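Local coordinates for anthranilate-CoA ligase (Stigmatella aurantiaca, PDB 4WV3), which belongs to the ANL superfamily of enzymes, with an AMP-binding region followed by a smaller C-terminal domain, at residues A[3-13]-A[161-170]. Numbering follows the deposited sequence.
Sequences ASDLPLYYNAV and AAQSHREDIC
R166 reaches from the loop before strand 169-175 into the bend of segment 3-13, its guanidinium lying between A3 O, 3.1 Å from CZ over one face without a hydrogen bond, and L8 CD1, offset toward the rim of the opposite face. NH1 makes a weak bond to P7 O (3.4 Å), while the backbone N of R166 bonds L8 O at 3.0 Å. That same carbonyl oxygen sits over the centre of the H165 ring, which also turns its edge toward the face of Y9 (centroids 5.6 Å apart, planes at 59°). L8 CD1 comes within 3.4 Å of H165 NE2. Farther along, S164 OG donates to Y10 O at 2.8 Å from above the carbonyl plane and accepts a weak bond from N11 ND2; chi1 of 62°, which sets OG between the backbone N and the carbonyl carbon, directs it there.

Second-shell bonds hold these groups: E167 N meets H165 ND1 in the ring plane, D168 OD2 accepts from H165 N across the type I turn 165-168, and N11 OD1 caps V13 N (3.0 Å). Segment 3-13 thus lies alongside the loop leading into strand 169-175, with V13 and A161 against helix 71-83 and L6 and Y10 touching P193 of helix 191-204.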
loop_
_atom_site.group_PDB
_atom_site.type_symbol
_atom_site.label_atom_id
_atom_site.label_comp_id
_atom_site.label_asym_id
_atom_site.label_seq_id
_atom_site.Cartn_x
_atom_site.Cartn_y
_atom_site.Cartn_z
ATOM N N ALA A 3 -11.335 -3.929 -20.275
ATOM C CA ALA A 3 -10.528 -5.121 -20.497
ATOM C C ALA A 3 -10.615 -5.527 -21.961
ATOM O O ALA A 3 -9.679 -6.100 -22.517
ATOM C CB ALA A 3 -10.997 -6.253 -19.604
ATOM N N SER A 4 -11.749 -5.215 -22.582
ATOM C CA SER A 4 -11.975 -5.538 -23.986
ATOM C C SER A 4 -11.092 -4.711 -24.920
ATOM O O SER A 4 -10.902 -5.070 -26.082
ATOM C CB SER A 4 -13.452 -5.353 -24.343
ATOM O OG SER A 4 -13.920 -4.082 -23.929
ATOM N N ASP A 5 -10.554 -3.607 -24.408
ATOM C CA ASP A 5 -9.631 -2.777 -25.180
ATOM C C ASP A 5 -8.264 -3.447 -25.282
ATOM O O ASP A 5 -7.486 -3.163 -26.191
ATOM C CB ASP A 5 -9.502 -1.379 -24.568
ATOM C CG ASP A 5 -10.784 -0.576 -24.674
ATOM O OD1 ASP A 5 -11.612 -0.877 -25.562
ATOM O OD2 ASP A 5 -10.963 0.360 -23.866
ATOM N N LEU A 6 -7.981 -4.345 -24.345
ATOM C CA LEU A 6 -6.728 -5.087 -24.345
ATOM C C LEU A 6 -6.807 -6.255 -25.318
ATOM O O LEU A 6 -7.897 -6.739 -25.620
ATOM C CB LEU A 6 -6.426 -5.611 -22.939
ATOM C CG LEU A 6 -6.133 -4.569 -21.861
ATOM C CD1 LEU A 6 -6.062 -5.228 -20.496
ATOM C CD2 LEU A 6 -4.838 -3.833 -22.172
ATOM N N PRO A 7 -5.649 -6.705 -25.826
ATOM C CA PRO A 7 -5.635 -7.938 -26.616
ATOM C C PRO A 7 -5.981 -9.129 -25.727
ATOM O O PRO A 7 -5.647 -9.115 -24.541
ATOM C CB PRO A 7 -4.182 -8.031 -27.094
ATOM C CG PRO A 7 -3.402 -7.214 -26.115
ATOM C CD PRO A 7 -4.313 -6.092 -25.728
ATOM N N LEU A 8 -6.648 -10.135 -26.287
ATOM C CA LEU A 8 -7.068 -11.304 -25.520
ATOM C C LEU A 8 -5.874 -11.976 -24.853
ATOM O O LEU A 8 -5.966 -12.451 -23.720
ATOM C CB LEU A 8 -7.806 -12.301 -26.415
ATOM C CG LEU A 8 -8.462 -13.486 -25.704
ATOM C CD1 LEU A 8 -9.543 -13.007 -24.745
ATOM C CD2 LEU A 8 -9.030 -14.469 -26.717
ATOM N N TYR A 9 -4.753 -12.007 -25.564
ATOM C CA TYR A 9 -3.506 -12.502 -25.002
ATOM C C TYR A 9 -2.571 -11.338 -24.693
ATOM O O TYR A 9 -2.046 -10.687 -25.597
ATOM C CB TYR A 9 -2.843 -13.498 -25.951
ATOM C CG TYR A 9 -3.566 -14.824 -26.027
ATOM C CD1 TYR A 9 -4.631 -15.008 -26.898
ATOM C CD2 TYR A 9 -3.188 -15.888 -25.219
ATOM C CE1 TYR A 9 -5.296 -16.217 -26.967
ATOM C CE2 TYR A 9 -3.847 -17.101 -25.280
ATOM C CZ TYR A 9 -4.900 -17.260 -26.157
ATOM O OH TYR A 9 -5.560 -18.466 -26.222
ATOM N N TYR A 10 -2.378 -11.078 -23.405
ATOM C CA TYR A 10 -1.587 -9.941 -22.958
ATOM C C TYR A 10 -0.620 -10.347 -21.855
ATOM O O TYR A 10 -0.942 -11.181 -21.008
ATOM C CB TYR A 10 -2.510 -8.822 -22.467
ATOM C CG TYR A 10 -1.795 -7.643 -21.844
ATOM C CD1 TYR A 10 -1.293 -6.615 -22.631
ATOM C CD2 TYR A 10 -1.634 -7.552 -20.466
ATOM C CE1 TYR A 10 -0.642 -5.534 -22.066
ATOM C CE2 TYR A 10 -0.984 -6.477 -19.892
ATOM C CZ TYR A 10 -0.491 -5.471 -20.696
ATOM O OH TYR A 10 0.157 -4.397 -20.130
ATOM N N ASN A 11 0.570 -9.757 -21.875
ATOM C CA ASN A 11 1.545 -9.968 -20.814
ATOM C C ASN A 11 1.919 -8.638 -20.172
ATOM O O ASN A 11 2.175 -7.655 -20.869
ATOM C CB ASN A 11 2.790 -10.676 -21.351
ATOM C CG ASN A 11 3.640 -11.279 -20.248
ATOM O OD1 ASN A 11 4.344 -10.568 -19.532
ATOM N ND2 ASN A 11 3.583 -12.599 -20.111
ATOM N N ALA A 12 1.952 -8.612 -18.844
ATOM C CA ALA A 12 2.192 -7.381 -18.096
ATOM C C ALA A 12 3.616 -6.849 -18.254
ATOM O O ALA A 12 3.930 -5.757 -17.783
ATOM C CB ALA A 12 1.857 -7.583 -16.624
ATOM N N VAL A 13 4.474 -7.615 -18.920
ATOM C CA VAL A 13 5.827 -7.156 -19.204
ATOM C C VAL A 13 5.780 -6.020 -20.227
ATOM O O VAL A 13 6.754 -5.289 -20.410
ATOM C CB VAL A 13 6.728 -8.300 -19.719
ATOM C CG1 VAL A 13 6.398 -8.633 -21.165
ATOM C CG2 VAL A 13 8.199 -7.932 -19.572
ATOM N N ALA A 161 8.218 -13.351 -24.748
ATOM C CA ALA A 161 7.167 -13.283 -23.742
ATOM C C ALA A 161 6.226 -14.474 -23.874
ATOM O O ALA A 161 5.914 -14.909 -24.982
ATOM C CB ALA A 161 6.398 -11.975 -23.859
ATOM N N ALA A 162 5.783 -15.002 -22.739
ATOM C CA ALA A 162 4.902 -16.164 -22.728
ATOM C C ALA A 162 3.529 -15.820 -23.295
ATOM O O ALA A 162 3.040 -14.702 -23.132
ATOM C CB ALA A 162 4.773 -16.716 -21.318
ATOM N N GLN A 163 2.912 -16.789 -23.964
ATOM C CA GLN A 163 1.592 -16.596 -24.554
ATOM C C GLN A 163 0.517 -16.617 -23.474
ATOM O O GLN A 163 -0.333 -17.507 -23.443
ATOM C CB GLN A 163 1.312 -17.680 -25.595
ATOM C CG GLN A 163 2.394 -17.819 -26.652
ATOM C CD GLN A 163 2.154 -18.995 -27.579
ATOM O OE1 GLN A 163 1.032 -19.488 -27.700
ATOM N NE2 GLN A 163 3.213 -19.457 -28.237
ATOM N N SER A 164 0.560 -15.628 -22.588
ATOM C CA SER A 164 -0.360 -15.571 -21.461
ATOM C C SER A 164 -1.672 -14.893 -21.830
ATOM O O SER A 164 -1.686 -13.868 -22.513
ATOM C CB SER A 164 0.287 -14.839 -20.282
ATOM O OG SER A 164 0.605 -13.501 -20.625
ATOM N N HIS A 165 -2.775 -15.481 -21.379
ATOM C CA HIS A 165 -4.080 -14.851 -21.504
ATOM C C HIS A 165 -4.053 -13.612 -20.623
ATOM O O HIS A 165 -3.348 -13.585 -19.613
ATOM C CB HIS A 165 -5.169 -15.815 -21.032
ATOM C CG HIS A 165 -6.551 -15.435 -21.468
ATOM N ND1 HIS A 165 -7.266 -14.417 -20.878
ATOM C CD2 HIS A 165 -7.353 -15.953 -22.428
ATOM C CE1 HIS A 165 -8.448 -14.317 -21.462
ATOM N NE2 HIS A 165 -8.526 -15.237 -22.405
ATOM N N ARG A 166 -4.808 -12.584 -20.994
ATOM C CA ARG A 166 -4.820 -11.357 -20.204
ATOM C C ARG A 166 -5.456 -11.582 -18.833
ATOM O O ARG A 166 -5.302 -10.767 -17.925
ATOM C CB ARG A 166 -5.523 -10.219 -20.949
ATOM C CG ARG A 166 -7.017 -10.405 -21.142
ATOM C CD ARG A 166 -7.655 -9.114 -21.635
ATOM N NE ARG A 166 -9.100 -9.235 -21.811
ATOM C CZ ARG A 166 -9.718 -9.174 -22.986
ATOM N NH1 ARG A 166 -9.020 -8.983 -24.099
ATOM N NH2 ARG A 166 -11.037 -9.293 -23.049
ATOM N N GLU A 167 -6.159 -12.701 -18.686
ATOM C CA GLU A 167 -6.808 -13.041 -17.426
ATOM C C GLU A 167 -5.979 -14.019 -16.596
ATOM O O GLU A 167 -6.360 -14.369 -15.478
ATOM C CB GLU A 167 -8.202 -13.610 -17.683
ATOM C CG GLU A 167 -9.111 -12.667 -18.450
ATOM C CD GLU A 167 -10.486 -13.252 -18.696
ATOM O OE1 GLU A 167 -10.818 -14.281 -18.069
ATOM O OE2 GLU A 167 -11.233 -12.682 -19.519
ATOM N N ASP A 168 -4.849 -14.459 -17.142
ATOM C CA ASP A 168 -3.946 -15.344 -16.413
ATOM C C ASP A 168 -3.264 -14.604 -15.270
ATOM O O ASP A 168 -2.941 -13.424 -15.393
ATOM C CB ASP A 168 -2.891 -15.940 -17.347
ATOM C CG ASP A 168 -3.416 -17.112 -18.151
ATOM O OD1 ASP A 168 -4.310 -17.828 -17.651
ATOM O OD2 ASP A 168 -2.928 -17.322 -19.281
ATOM N N ILE A 169 -3.043 -15.305 -14.164
ATOM C CA ILE A 169 -2.401 -14.723 -12.992
ATOM C C ILE A 169 -0.922 -14.446 -13.255
ATOM O O ILE A 169 -0.211 -15.298 -13.789
ATOM C CB ILE A 169 -2.529 -15.651 -11.767
ATOM C CG1 ILE A 169 -3.993 -16.037 -11.541
ATOM C CG2 ILE A 169 -1.943 -14.992 -10.527
ATOM C CD1 ILE A 169 -4.907 -14.857 -11.298
ATOM N N CYS A 170 -0.463 -13.255 -12.880
ATOM C CA CYS A 170 0.942 -12.895 -13.049
ATOM C C CYS A 170 1.598 -12.483 -11.734
ATOM O O CYS A 170 2.821 -12.359 -11.657
ATOM C CB CYS A 170 1.101 -11.781 -14.087
ATOM S SG CYS A 170 0.433 -10.177 -13.595
#